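Local atomic coordinates of staphylococcal nuclease domain-containing protein 1 (Drosophila melanogaster, PDB entry 2WAC), a protein that cleaves both DNA and RNA as an endonuclease, associates with the RNA-induced silencing complex, and binds symmetrically dimethylated arginine peptides through its Tudor domain. Residues Q61-N66 / N90-P95; Y69-E74 / A81-I86; T114-A119 / N159-R164; V150-T155 / R187-L192. All blocks are in the same frame, centred on the assembly; numbering follows the deposited sequence.

Interaction 1 (Q61-N66 / N90-P95)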
loop_
_atom_site.group_PDB
_atom_site.type_symbol
_atom_site.label_atom_id
_atom_site.label_comp_id
_atom_site.label_asym_id
_atom_site.label_seq_id
_atom_site.Cartn_x
_atom_site.Cartn_y
_atom_site.Cartn_z
ATOM N N GLN A 61 3.687 -19.657 2.499
ATOM C CA GLN A 61 4.890 -19.600 3.323
ATOM C C GLN A 61 5.882 -18.602 2.721
ATOM O O GLN A 61 6.581 -18.908 1.749
ATOM C CB GLN A 61 5.518 -20.990 3.464
ATOM C CG GLN A 61 6.459 -21.141 4.661
ATOM C CD GLN A 61 7.220 -22.460 4.658
ATOM O OE1 GLN A 61 7.363 -23.107 3.621
ATOM N NE2 GLN A 61 7.716 -22.859 5.824
ATOM N N PHE A 62 5.908 -17.407 3.308
ATOM C CA PHE A 62 6.764 -16.292 2.889
ATOM C C PHE A 62 8.225 -16.741 2.817
ATOM O O PHE A 62 8.728 -17.369 3.750
ATOM C CB PHE A 62 6.576 -15.131 3.882
ATOM C CG PHE A 62 7.182 -13.811 3.452
ATOM C CD1 PHE A 62 7.369 -13.491 2.109
ATOM C CD2 PHE A 62 7.519 -12.861 4.416
ATOM C CE1 PHE A 62 7.916 -12.264 1.734
ATOM C CE2 PHE A 62 8.057 -11.626 4.052
ATOM C CZ PHE A 62 8.257 -11.327 2.705
ATOM N N THR A 63 8.891 -16.435 1.704
ATOM C CA THR A 63 10.279 -16.872 1.491
ATOM C C THR A 63 11.272 -16.197 2.437
ATOM O O THR A 63 12.367 -16.715 2.656
ATOM C CB THR A 63 10.761 -16.671 0.031
ATOM O OG1 THR A 63 10.677 -15.286 -0.330
ATOM C CG2 THR A 63 9.936 -17.494 -0.925
ATOM N N LEU A 64 10.888 -15.050 2.997
ATOM C CA LEU A 64 11.768 -14.305 3.897
ATOM C C LEU A 64 11.949 -14.967 5.266
ATOM O O LEU A 64 13.079 -15.116 5.739
ATOM C CB LEU A 64 11.284 -12.861 4.080
ATOM C CG LEU A 64 12.124 -11.995 5.026
ATOM C CD1 LEU A 64 13.414 -11.578 4.340
ATOM C CD2 LEU A 64 11.350 -10.779 5.504
ATOM N N ASP A 65 10.841 -15.360 5.893
ATOM C CA ASP A 65 10.873 -15.836 7.280
ATOM C C ASP A 65 10.392 -17.278 7.480
ATOM O O ASP A 65 10.443 -17.803 8.596
ATOM C CB ASP A 65 10.098 -14.869 8.197
ATOM C CG ASP A 65 8.615 -14.756 7.837
ATOM O OD1 ASP A 65 8.178 -15.308 6.804
ATOM O OD2 ASP A 65 7.880 -14.101 8.606
ATOM N N ASN A 66 9.940 -17.909 6.393
ATOM C CA ASN A 66 9.323 -19.245 6.422
ATOM C C ASN A 66 8.072 -19.352 7.301
ATOM O O ASN A 66 7.727 -20.436 7.771
ATOM C CB ASN A 66 10.346 -20.345 6.767
ATOM C CG ASN A 66 11.309 -20.628 5.625
ATOM O OD1 ASN A 66 11.079 -20.238 4.479
ATOM N ND2 ASN A 66 12.403 -21.317 5.931
ATOM N N ASN A 90 2.510 -6.542 0.428
ATOM C CA ASN A 90 3.591 -6.989 -0.450
ATOM C C ASN A 90 3.181 -8.176 -1.323
ATOM O O ASN A 90 2.282 -8.941 -0.972
ATOM C CB ASN A 90 4.879 -7.290 0.333
ATOM C CG ASN A 90 4.689 -8.356 1.399
ATOM O OD1 ASN A 90 3.739 -8.310 2.181
ATOM N ND2 ASN A 90 5.606 -9.314 1.444
ATOM N N LYS A 91 3.848 -8.300 -2.467
ATOM C CA LYS A 91 3.631 -9.390 -3.409
ATOM C C LYS A 91 4.943 -10.121 -3.646
ATOM O O LYS A 91 6.017 -9.528 -3.512
ATOM C CB LYS A 91 3.152 -8.845 -4.756
ATOM C CG LYS A 91 1.763 -8.241 -4.786
ATOM C CD LYS A 91 1.470 -7.740 -6.197
ATOM C CE LYS A 91 0.033 -7.278 -6.366
ATOM N NZ LYS A 91 -0.232 -5.992 -5.677
ATOM N N GLU A 92 4.858 -11.401 -4.005
ATOM C CA GLU A 92 6.019 -12.134 -4.515
ATOM C C GLU A 92 5.628 -13.295 -5.432
ATOM O O GLU A 92 4.503 -13.804 -5.375
ATOM C CB GLU A 92 6.929 -12.628 -3.375
ATOM C CG GLU A 92 6.481 -13.922 -2.695
ATOM C CD GLU A 92 7.472 -14.423 -1.654
ATOM O OE1 GLU A 92 8.688 -14.182 -1.805
ATOM O OE2 GLU A 92 7.032 -15.070 -0.682
ATOM N N THR A 93 6.575 -13.697 -6.277
ATOM C CA THR A 93 6.441 -14.901 -7.090
ATOM C C THR A 93 7.164 -16.060 -6.399
ATOM O O THR A 93 8.318 -15.933 -5.976
ATOM C CB THR A 93 6.931 -14.681 -8.537
ATOM O OG1 THR A 93 6.174 -13.619 -9.132
ATOM C CG2 THR A 93 6.753 -15.943 -9.378
ATOM N N LEU A 94 6.464 -17.189 -6.327
ATOM C CA LEU A 94 6.726 -18.246 -5.354
ATOM C C LEU A 94 6.409 -19.630 -5.932
ATOM O O LEU A 94 5.409 -19.765 -6.634
ATOM C CB LEU A 94 5.802 -17.996 -4.148
ATOM C CG LEU A 94 6.137 -18.718 -2.853
ATOM C CD1 LEU A 94 7.591 -18.477 -2.550
ATOM C CD2 LEU A 94 5.265 -18.251 -1.700
ATOM N N PRO A 95 7.243 -20.664 -5.650
ATOM C CA PRO A 95 6.780 -22.011 -6.025
ATOM C C PRO A 95 5.449 -22.385 -5.363
ATOM O O PRO A 95 5.207 -22.027 -4.203
ATOM C CB PRO A 95 7.901 -22.928 -5.523
ATOM C CG PRO A 95 9.106 -22.062 -5.465
ATOM C CD PRO A 95 8.597 -20.700 -5.065
#

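Interaction 2 (Y69-E74 / A81-I86)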
loop_
_atom_site.group_PDB
_atom_site.type_symbol
_atom_site.label_atom_id
_atom_site.label_comp_id
_atom_site.label_asym_id
_atom_site.label_seq_id
_atom_site.Cartn_x
_atom_site.Cartn_y
_atom_site.Cartn_z
ATOM N N TYR A 69 1.296 -16.965 5.898
ATOM C CA TYR A 69 0.457 -15.763 5.830
ATOM C C TYR A 69 -0.771 -16.004 4.940
ATOM O O TYR A 69 -0.764 -16.903 4.099
ATOM C CB TYR A 69 1.256 -14.581 5.260
ATOM C CG TYR A 69 2.449 -14.127 6.083
ATOM C CD1 TYR A 69 3.627 -14.873 6.115
ATOM C CD2 TYR A 69 2.410 -12.932 6.798
ATOM C CE1 TYR A 69 4.724 -14.458 6.864
ATOM C CE2 TYR A 69 3.506 -12.503 7.546
ATOM C CZ TYR A 69 4.658 -13.273 7.573
ATOM O OH TYR A 69 5.744 -12.854 8.308
ATOM N N ARG A 70 -1.819 -15.202 5.125
ATOM C CA ARG A 70 -2.966 -15.220 4.214
ATOM C C ARG A 70 -2.560 -14.559 2.900
ATOM O O ARG A 70 -1.908 -13.510 2.903
ATOM C CB ARG A 70 -4.172 -14.491 4.813
ATOM C CG ARG A 70 -4.696 -15.070 6.117
ATOM C CD ARG A 70 -6.151 -14.684 6.352
ATOM N NE ARG A 70 -6.355 -13.239 6.468
ATOM C CZ ARG A 70 -7.545 -12.645 6.509
ATOM N NH1 ARG A 70 -8.660 -13.363 6.437
ATOM N NH2 ARG A 70 -7.623 -11.324 6.617
ATOM N N ALA A 71 -2.934 -15.172 1.780
ATOM C CA ALA A 71 -2.510 -14.678 0.473
ATOM C C ALA A 71 -3.546 -14.917 -0.617
ATOM O O ALA A 71 -4.280 -15.902 -0.582
ATOM C CB ALA A 71 -1.167 -15.297 0.080
ATOM N N LYS A 72 -3.597 -13.999 -1.578
ATOM C CA LYS A 72 -4.446 -14.146 -2.751
ATOM C C LYS A 72 -3.574 -14.511 -3.943
ATOM O O LYS A 72 -2.575 -13.844 -4.213
ATOM C CB LYS A 72 -5.205 -12.843 -3.018
ATOM C CG LYS A 72 -6.057 -12.823 -4.284
ATOM C CD LYS A 72 -6.687 -11.451 -4.458
ATOM C CE LYS A 72 -7.145 -11.205 -5.882
ATOM N NZ LYS A 72 -7.638 -9.806 -6.050
ATOM N N VAL A 73 -3.941 -15.581 -4.641
ATOM C CA VAL A 73 -3.243 -15.969 -5.859
ATOM C C VAL A 73 -3.712 -15.076 -7.005
ATOM O O VAL A 73 -4.887 -15.097 -7.379
ATOM C CB VAL A 73 -3.464 -17.461 -6.209
ATOM C CG1 VAL A 73 -2.775 -17.805 -7.515
ATOM C CG2 VAL A 73 -2.949 -18.357 -5.090
ATOM N N GLU A 74 -2.792 -14.284 -7.547
ATOM C CA GLU A 74 -3.122 -13.356 -8.628
ATOM C C GLU A 74 -2.822 -13.913 -10.021
ATOM O O GLU A 74 -3.530 -13.603 -10.980
ATOM C CB GLU A 74 -2.431 -12.012 -8.408
ATOM C CG GLU A 74 -2.993 -11.234 -7.219
ATOM C CD GLU A 74 -2.561 -9.788 -7.206
ATOM O OE1 GLU A 74 -1.670 -9.426 -8.006
ATOM O OE2 GLU A 74 -3.110 -9.011 -6.397
ATOM N N ALA A 81 3.586 -19.346 -8.597
ATOM C CA ALA A 81 2.446 -18.432 -8.555
ATOM C C ALA A 81 2.859 -17.060 -8.041
ATOM O O ALA A 81 3.806 -16.937 -7.260
ATOM C CB ALA A 81 1.324 -19.004 -7.695
ATOM N N THR A 82 2.148 -16.032 -8.497
ATOM C CA THR A 82 2.302 -14.686 -7.966
ATOM C C THR A 82 1.188 -14.448 -6.953
ATOM O O THR A 82 0.003 -14.557 -7.282
ATOM C CB THR A 82 2.260 -13.622 -9.084
ATOM O OG1 THR A 82 3.297 -13.890 -10.037
ATOM C CG2 THR A 82 2.458 -12.218 -8.508
ATOM N N VAL A 83 1.580 -14.140 -5.718
ATOM C CA VAL A 83 0.624 -13.936 -4.628
ATOM C C VAL A 83 0.721 -12.541 -4.010
ATOM O O VAL A 83 1.777 -11.907 -4.043
ATOM C CB VAL A 83 0.738 -15.028 -3.511
ATOM C CG1 VAL A 83 0.603 -16.431 -4.097
ATOM C CG2 VAL A 83 2.043 -14.890 -2.710
ATOM N N LEU A 84 -0.400 -12.074 -3.468
ATOM C CA LEU A 84 -0.457 -10.844 -2.689
ATOM C C LEU A 84 -0.711 -11.208 -1.232
ATOM O O LEU A 84 -1.667 -11.921 -0.932
ATOM C CB LEU A 84 -1.574 -9.923 -3.202
ATOM C CG LEU A 84 -2.030 -8.778 -2.278
ATOM C CD1 LEU A 84 -0.989 -7.665 -2.200
ATOM C CD2 LEU A 84 -3.389 -8.218 -2.699
ATOM N N TYR A 85 0.145 -10.724 -0.334
ATOM C CA TYR A 85 -0.060 -10.923 1.099
ATOM C C TYR A 85 -1.081 -9.909 1.607
ATOM O O TYR A 85 -0.750 -8.757 1.889
ATOM C CB TYR A 85 1.273 -10.866 1.854
ATOM C CG TYR A 85 2.192 -12.002 1.460
ATOM C CD1 TYR A 85 2.015 -13.279 1.994
ATOM C CD2 TYR A 85 3.213 -11.813 0.528
ATOM C CE1 TYR A 85 2.842 -14.338 1.624
ATOM C CE2 TYR A 85 4.047 -12.866 0.150
ATOM C CZ TYR A 85 3.854 -14.126 0.704
ATOM O OH TYR A 85 4.668 -15.178 0.340
ATOM N N ILE A 86 -2.329 -10.369 1.707
ATOM C CA ILE A 86 -3.508 -9.496 1.840
ATOM C C ILE A 86 -3.595 -8.672 3.124
ATOM O O ILE A 86 -4.332 -7.684 3.184
ATOM C CB ILE A 86 -4.843 -10.283 1.637
ATOM C CG1 ILE A 86 -4.948 -11.464 2.613
ATOM C CG2 ILE A 86 -4.985 -10.741 0.181
ATOM C CD1 ILE A 86 -6.376 -11.904 2.909
#

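Interaction 3 (T114-A119 / N159-R164)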
loop_
_atom_site.group_PDB
_atom_site.type_symbol
_atom_site.label_atom_id
_atom_site.label_comp_id
_atom_site.label_asym_id
_atom_site.label_seq_id
_atom_site.Cartn_x
_atom_site.Cartn_y
_atom_site.Cartn_z
ATOM N N THR A 114 -5.421 -2.335 3.009
ATOM C CA THR A 114 -6.183 -1.781 1.889
ATOM C C THR A 114 -5.284 -0.882 1.049
ATOM O O THR A 114 -4.549 -0.055 1.591
ATOM C CB THR A 114 -7.410 -0.975 2.389
ATOM O OG1 THR A 114 -8.174 -1.780 3.295
ATOM C CG2 THR A 114 -8.303 -0.539 1.224
ATOM N N GLU A 115 -5.344 -1.050 -0.272
ATOM C CA GLU A 115 -4.559 -0.228 -1.192
ATOM C C GLU A 115 -5.241 1.102 -1.519
ATOM O O GLU A 115 -6.454 1.155 -1.727
ATOM C CB GLU A 115 -4.254 -0.993 -2.483
ATOM C CG GLU A 115 -3.168 -0.345 -3.338
ATOM C CD GLU A 115 -2.796 -1.161 -4.566
ATOM O OE1 GLU A 115 -3.476 -2.170 -4.864
ATOM O OE2 GLU A 115 -1.815 -0.781 -5.239
ATOM N N TYR A 116 -4.439 2.165 -1.561
ATOM C CA TYR A 116 -4.902 3.500 -1.938
ATOM C C TYR A 116 -3.928 4.133 -2.917
ATOM O O TYR A 116 -2.752 3.772 -2.946
ATOM C CB TYR A 116 -5.003 4.409 -0.711
ATOM C CG TYR A 116 -5.923 3.905 0.370
ATOM C CD1 TYR A 116 -7.284 4.206 0.347
ATOM C CD2 TYR A 116 -5.433 3.129 1.422
ATOM C CE1 TYR A 116 -8.136 3.744 1.339
ATOM C CE2 TYR A 116 -6.280 2.659 2.421
ATOM C CZ TYR A 116 -7.629 2.975 2.374
ATOM O OH TYR A 116 -8.477 2.520 3.357
ATOM N N ALA A 117 -4.417 5.085 -3.706
ATOM C CA ALA A 117 -3.549 5.939 -4.508
ATOM C C ALA A 117 -3.289 7.223 -3.728
ATOM O O ALA A 117 -4.225 7.813 -3.182
ATOM C CB ALA A 117 -4.200 6.250 -5.848
ATOM N N LEU A 118 -2.028 7.650 -3.660
ATOM C CA LEU A 118 -1.701 8.928 -3.023
ATOM C C LEU A 118 -2.299 10.050 -3.865
ATOM O O LEU A 118 -1.944 10.222 -5.033
ATOM C CB LEU A 118 -0.186 9.105 -2.846
ATOM C CG LEU A 118 0.308 10.268 -1.971
ATOM C CD1 LEU A 118 -0.123 10.114 -0.514
ATOM C CD2 LEU A 118 1.821 10.403 -2.066
ATOM N N ALA A 119 -3.222 10.794 -3.260
ATOM C CA ALA A 119 -4.073 11.738 -3.986
ATOM C C ALA A 119 -3.304 12.830 -4.727
ATOM O O ALA A 119 -2.475 13.526 -4.137
ATOM C CB ALA A 119 -5.105 12.355 -3.048
ATOM N N ASN A 159 -8.790 3.683 -4.226
ATOM C CA ASN A 159 -9.348 5.018 -3.998
ATOM C C ASN A 159 -8.256 6.051 -3.719
ATOM O O ASN A 159 -7.194 5.711 -3.194
ATOM C CB ASN A 159 -10.357 4.992 -2.840
ATOM C CG ASN A 159 -11.569 4.112 -3.129
ATOM O OD1 ASN A 159 -11.904 3.848 -4.283
ATOM N ND2 ASN A 159 -12.236 3.665 -2.072
ATOM N N LEU A 160 -8.519 7.305 -4.086
ATOM C CA LEU A 160 -7.596 8.412 -3.813
ATOM C C LEU A 160 -7.645 8.800 -2.337
ATOM O O LEU A 160 -8.726 9.008 -1.782
ATOM C CB LEU A 160 -7.933 9.631 -4.688
ATOM C CG LEU A 160 -7.303 9.797 -6.078
ATOM C CD1 LEU A 160 -7.560 8.606 -6.999
ATOM C CD2 LEU A 160 -7.799 11.087 -6.727
ATOM N N ALA A 161 -6.474 8.894 -1.708
ATOM C CA ALA A 161 -6.387 9.228 -0.290
ATOM C C ALA A 161 -5.241 10.186 0.022
ATOM O O ALA A 161 -4.164 10.090 -0.568
ATOM C CB ALA A 161 -6.256 7.957 0.548
ATOM N N THR A 162 -5.482 11.111 0.947
ATOM C CA THR A 162 -4.400 11.912 1.514
ATOM C C THR A 162 -3.915 11.279 2.814
ATOM O O THR A 162 -4.657 10.551 3.477
ATOM C CB THR A 162 -4.810 13.384 1.780
ATOM O OG1 THR A 162 -6.002 13.423 2.575
ATOM C CG2 THR A 162 -5.035 14.132 0.467
ATOM N N LEU A 163 -2.660 11.557 3.158
ATOM C CA LEU A 163 -2.074 11.120 4.420
ATOM C C LEU A 163 -1.542 12.327 5.177
ATOM O O LEU A 163 -0.904 13.205 4.594
ATOM C CB LEU A 163 -0.952 10.099 4.190
ATOM C CG LEU A 163 -1.310 8.749 3.560
ATOM C CD1 LEU A 163 -0.052 7.908 3.386
ATOM C CD2 LEU A 163 -2.353 7.994 4.382
ATOM N N ARG A 164 -1.805 12.355 6.479
ATOM C CA ARG A 164 -1.507 13.509 7.316
ATOM C C ARG A 164 -0.750 13.080 8.571
ATOM O O ARG A 164 -1.046 12.030 9.145
ATOM C CB ARG A 164 -2.822 14.191 7.707
ATOM C CG ARG A 164 -2.678 15.567 8.312
ATOM C CD ARG A 164 -4.028 16.263 8.459
ATOM N NE ARG A 164 -4.706 15.930 9.711
ATOM C CZ ARG A 164 -5.694 16.647 10.243
ATOM N NH1 ARG A 164 -6.128 17.746 9.637
ATOM N NH2 ARG A 164 -6.249 16.269 11.389
HETATM O O HOH W 1 -9.011 1.863 -1.821
#

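Interaction 4 (V150-T155 / R187-L192)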
loop_
_atom_site.group_PDB
_atom_site.type_symbol
_atom_site.label_atom_id
_atom_site.label_comp_id
_atom_site.label_asym_id
_atom_site.label_seq_id
_atom_site.Cartn_x
_atom_site.Cartn_y
_atom_site.Cartn_z
ATOM N N VAL A 150 -10.028 9.541 2.642
ATOM C CA VAL A 150 -10.379 9.151 1.279
ATOM C C VAL A 150 -10.958 10.368 0.561
ATOM O O VAL A 150 -11.961 10.936 0.997
ATOM C CB VAL A 150 -11.374 7.957 1.250
ATOM C CG1 VAL A 150 -11.809 7.641 -0.182
ATOM C CG2 VAL A 150 -10.751 6.723 1.896
ATOM N N GLU A 151 -10.311 10.767 -0.532
ATOM C CA GLU A 151 -10.698 11.973 -1.272
ATOM C C GLU A 151 -11.660 11.675 -2.419
ATOM O O GLU A 151 -12.540 12.482 -2.725
ATOM C CB GLU A 151 -9.461 12.699 -1.812
ATOM C CG GLU A 151 -8.419 13.078 -0.754
ATOM C CD GLU A 151 -8.884 14.171 0.200
ATOM O OE1 GLU A 151 -9.855 14.891 -0.116
ATOM O OE2 GLU A 151 -8.267 14.313 1.276
ATOM N N LEU A 152 -11.474 10.521 -3.054
ATOM C CA LEU A 152 -12.323 10.096 -4.161
ATOM C C LEU A 152 -12.365 8.582 -4.260
ATOM O O LEU A 152 -11.325 7.923 -4.278
ATOM C CB LEU A 152 -11.832 10.683 -5.493
ATOM C CG LEU A 152 -12.758 10.533 -6.709
ATOM C CD1 LEU A 152 -13.945 11.487 -6.622
ATOM C CD2 LEU A 152 -11.993 10.765 -7.998
ATOM N N LYS A 153 -13.579 8.041 -4.322
ATOM C CA LYS A 153 -13.782 6.628 -4.627
ATOM C C LYS A 153 -13.605 6.407 -6.126
ATOM O O LYS A 153 -14.132 7.169 -6.939
ATOM C CB LYS A 153 -15.179 6.172 -4.201
ATOM C CG LYS A 153 -15.452 6.248 -2.708
ATOM C CD LYS A 153 -16.927 6.002 -2.421
ATOM C CE LYS A 153 -17.253 6.176 -0.944
ATOM N NZ LYS A 153 -16.679 5.078 -0.113
ATOM N N VAL A 154 -12.851 5.368 -6.478
ATOM C CA VAL A 154 -12.629 4.995 -7.872
ATOM C C VAL A 154 -13.104 3.563 -8.069
ATOM O O VAL A 154 -12.692 2.660 -7.340
ATOM C CB VAL A 154 -11.133 5.105 -8.277
ATOM C CG1 VAL A 154 -10.959 4.830 -9.769
ATOM C CG2 VAL A 154 -10.571 6.476 -7.925
ATOM N N THR A 155 -13.974 3.358 -9.053
ATOM C CA THR A 155 -14.500 2.028 -9.343
ATOM C C THR A 155 -13.428 1.144 -9.986
ATOM O O THR A 155 -12.847 1.502 -11.013
ATOM C CB THR A 155 -15.757 2.100 -10.237
ATOM O OG1 THR A 155 -16.701 3.014 -9.664
ATOM C CG2 THR A 155 -16.409 0.726 -10.374
ATOM N N ARG A 187 -6.973 17.466 -12.354
ATOM C CA ARG A 187 -8.192 16.745 -12.744
ATOM C C ARG A 187 -9.464 17.527 -12.395
ATOM O O ARG A 187 -9.422 18.477 -11.609
ATOM C CB ARG A 187 -8.223 15.319 -12.175
ATOM C CG ARG A 187 -8.089 15.204 -10.662
ATOM C CD ARG A 187 -7.799 13.764 -10.261
ATOM N NE ARG A 187 -8.891 12.856 -10.620
ATOM C CZ ARG A 187 -8.783 11.532 -10.697
ATOM N NH1 ARG A 187 -7.625 10.933 -10.447
ATOM N NH2 ARG A 187 -9.838 10.801 -11.032
ATOM N N GLY A 188 -10.589 17.108 -12.974
ATOM C CA GLY A 188 -11.792 17.939 -13.027
ATOM C C GLY A 188 -12.899 17.782 -11.998
ATOM O O GLY A 188 -13.814 18.605 -11.969
ATOM N N GLU A 189 -12.849 16.744 -11.162
ATOM C CA GLU A 189 -13.872 16.578 -10.120
ATOM C C GLU A 189 -13.984 17.857 -9.294
ATOM O O GLU A 189 -13.010 18.289 -8.675
ATOM C CB GLU A 189 -13.569 15.385 -9.205
ATOM C CG GLU A 189 -13.776 14.014 -9.844
ATOM C CD GLU A 189 -12.538 13.492 -10.554
ATOM O OE1 GLU A 189 -11.537 14.234 -10.661
ATOM O OE2 GLU A 189 -12.561 12.329 -11.006
ATOM N N ARG A 190 -15.168 18.466 -9.308
ATOM C CA ARG A 190 -15.413 19.717 -8.584
ATOM C C ARG A 190 -15.118 19.588 -7.085
ATOM O O ARG A 190 -14.526 20.493 -6.495
ATOM C CB ARG A 190 -16.829 20.254 -8.887
ATOM C CG ARG A 190 -17.510 21.161 -7.838
ATOM C CD ARG A 190 -16.782 22.475 -7.489
ATOM N NE ARG A 190 -16.472 23.349 -8.620
ATOM C CZ ARG A 190 -16.358 24.675 -8.540
ATOM N NH1 ARG A 190 -16.058 25.377 -9.625
ATOM N NH2 ARG A 190 -16.552 25.309 -7.388
ATOM N N LYS A 191 -15.491 18.458 -6.483
ATOM C CA LYS A 191 -15.188 18.201 -5.066
ATOM C C LYS A 191 -13.678 18.162 -4.765
ATOM O O LYS A 191 -13.267 18.296 -3.611
ATOM C CB LYS A 191 -15.886 16.923 -4.567
ATOM C CG LYS A 191 -15.346 15.612 -5.142
ATOM C CD LYS A 191 -16.097 14.395 -4.599
ATOM C CE LYS A 191 -15.568 13.955 -3.240
ATOM N NZ LYS A 191 -16.285 12.751 -2.724
ATOM N N LEU A 192 -12.865 17.992 -5.806
ATOM C CA LEU A 192 -11.408 17.987 -5.664
ATOM C C LEU A 192 -10.735 19.311 -6.050
ATOM O O LEU A 192 -9.509 19.423 -5.994
ATOM C CB LEU A 192 -10.799 16.831 -6.470
ATOM C CG LEU A 192 -11.127 15.398 -6.034
ATOM C CD1 LEU A 192 -10.478 14.402 -6.980
ATOM C CD2 LEU A 192 -10.692 15.132 -4.595
HETATM O O HOH W 2 -16.166 9.988 -3.812
#

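Interaction 1 (Q61-N66 / N90-P95)
The loop 61-66 lies beside the edge strand 91-95 without pairing, and the nearest CA atoms, those of Thr63 and Leu94, stay 7.8 Å apart. The gap is bridged mainly by side chains. Glu92 carries the contact. Its CG sits in the crowded position between backbone N and carbonyl carbon, and the chain beyond is extended, so the carboxylate reaches the loop. Thr63 OG1 meets it tip to tip and donates to Glu92 OE1 at 2.7 Å, on the syn lone pair. The backbone N of Thr63 adds a weak bond to Glu92 OE2 at 3.3 Å. That same oxygen has its strongest partner in Tyr85 OH. Glu92 OE2 also lies at the edge of the Phe62 ring, 3.2 Å from Phe62 CD1. Asn90 ND2 meets the tip of this ring, 3.6 Å from Phe62 CZ. An alanine in place of Glu92 would remove the carboxylate and would probably loosen the loop and leave the Tyr85 hydroxyl without this acceptor. Phe62 and Asn90 belong to the region involved in dimethylarginine binding in this Tudor domain. The carboxylate, held by two hydroxyls and one weak N-H, is probably kept ionised and probably helps to hold Phe62 beside Tyr85.

Interaction 2 (Y69-E74 / A81-I86)
The guanidinium of Arg70 carries Ile86 CD1 over one face, 3.7 Å above the plane and toward its rim. The two side chains cross at about a right angle. Ile86 CG1 takes the crowded position between backbone N and carbonyl carbon (chi1 56°), which sends CD1 to Arg70 while CG2 rests 3.8 Å from Lys72 CB. The polar end of Arg70 is occupied elsewhere, by Asp87 in a salt bridge and by the carbonyls of Phe106, Glu109 and Lys110. A glycine in place of Ile86 would strip this cover from the guanidinium and would probably let the arginine shift. The rings of Tyr69 and Tyr85 meet obliquely, with planes at 75°. The touching atoms are Tyr69 CB and Tyr85 CD1, 3.6 Å apart. The hydroxyls of Tyr69 and Tyr85 are hydrogen-bonded to Asp65 and Glu92 respectively.

The two segments form the antiparallel hairpin of strands 68-77 and 80-85 in the Tudor barrel, and both fall in the region involved in dimethylarginine binding. Lys72 and Leu84 are a hydrogen-bonded pair, with both N-H...O bonds at 2.9 Å between their N and O atoms. Glu74 N reaches Thr82 O at 2.8 Å, nearly along the C=O axis. The bond from Ile86 N to Arg70 O is weak. Ala71, Val73, Val83 and Tyr85 share one face of the sheet. There Ala71 CB lies 4.1 Å from Val83 CB, and the valines touch through Val73 CG2 and Val83 CG1. The extended Glu74 crosses Leu84 obliquely and lays OE2 3.7 Å from Leu84 CB.

Interaction 3 (T114-A119 / N159-R164)
Strands 113-118 and 159-164 run parallel as neighbours in the five-stranded mixed sheet of the staphylococcal nuclease-like part of this chain. The short segments cross steeply, their directions 72° apart. The tight part is the backbone from Ala117 to Ala119. Ala117 N donates to Asn159 O at 2.9 Å. Ala117 O then receives Ala161 N almost along its C=O axis (C=O...N angle 173°). Ala119 N donates to Ala161 O from above the carbonyl plane, 44° out of it. Three alanines, Ala117, Ala119 and Ala161, carry these bonds. Ala119 CB sits 3.5 Å from Ala161 O and also meets Thr162 CG2 at 3.9 Å.

Tyr116 holds the flank next to this part. Its CG is anti to the carbonyl carbon, which brings Tyr116 CD1 to within 3.9 Å of Ala161 CB. The ring edge faces Asn159 O, which lies near the ring plane. Leu118 makes a looser contact, with CD1 4.5 Å from Leu163 CG. Both leucines also meet Phe18 of strand 17-22 and Phe137 of helix 127-141.

The pairing loosens toward the start of both segments. Glu115 O and Asn159 N are too far apart to bond directly. A water bridges them: it accepts from Asn159 N and donates to Glu115 O. The Asn159 side chain turns to another partner, with OD1 taking the N-H of Val154. The water lies 2.7 Å from Glu115 O and 3.0 Å from Asn159 N.

Interaction 4 (V150-T155 / R187-L192)
Leu152 points its side chain at the loop 187-192, with CG anti to the backbone N (chi1 -169°). Leu152 CD2 meets the end of Arg187 tip to tip, 3.7 Å from Arg187 NH2, and lies 3.4 Å from Glu189 OE2. Leu152 and Glu189 cross at about a right angle. The Leu152 and Lys191 side chains cross obliquely, with Leu152 CD1 4.1 Å from Lys191 CD. Arg187 holds the Glu189 carboxylate with NE and NH2, one nitrogen to each oxygen, NE to OE1 at 3.0 Å. Both oxygens lie close to the guanidinium plane, but the nitrogens meet them from above the carboxylate plane. This salt bridge probably keeps the two charged groups in place beside Leu152 CD2.

On strand 145-152, Glu151 and Leu152 together stand opposite the single Leu160 of strand 159-164 and both bond to its backbone, a classic beta bulge. Leu192, in the 3-10 turn before helix 193-208, packs against both residues, its CD1 4.1 Å from Leu152 CD2 and its CD2 against Glu151 CB. Glu151 sends its carboxylate elsewhere, to Thr162 and Asn149. Lys191 bends at chi3 and lays CE 3.4 Å from Glu151 O. A water accepts from both Lys191 NZ and Lys153 N.

Overall arrangement
From the N terminus the chain lays down strands 5-12 and 17-22 of the mixed sheet, then passes through helix 26-42 into the Tudor barrel. Interaction 1 closes a loop from 61-66 to 90-95, and interaction 2, the hairpin 69-74 with 81-86, nests inside it. Strands 80-85 and 91-95 are neighbours in one sheet. The chain then returns to the mixed sheet of the nuclease-like part. Interaction 3 opens at 114-119 and closes at 159-164. Interaction 4 opens within that loop, at 150-155, and closes beyond it at 187-192, so the two cross. They join through strands 145-152 and 159-164 and bring in the approach to helix 193-208. Interactions 1 and 4 lie about 35 Å apart, centre to centre.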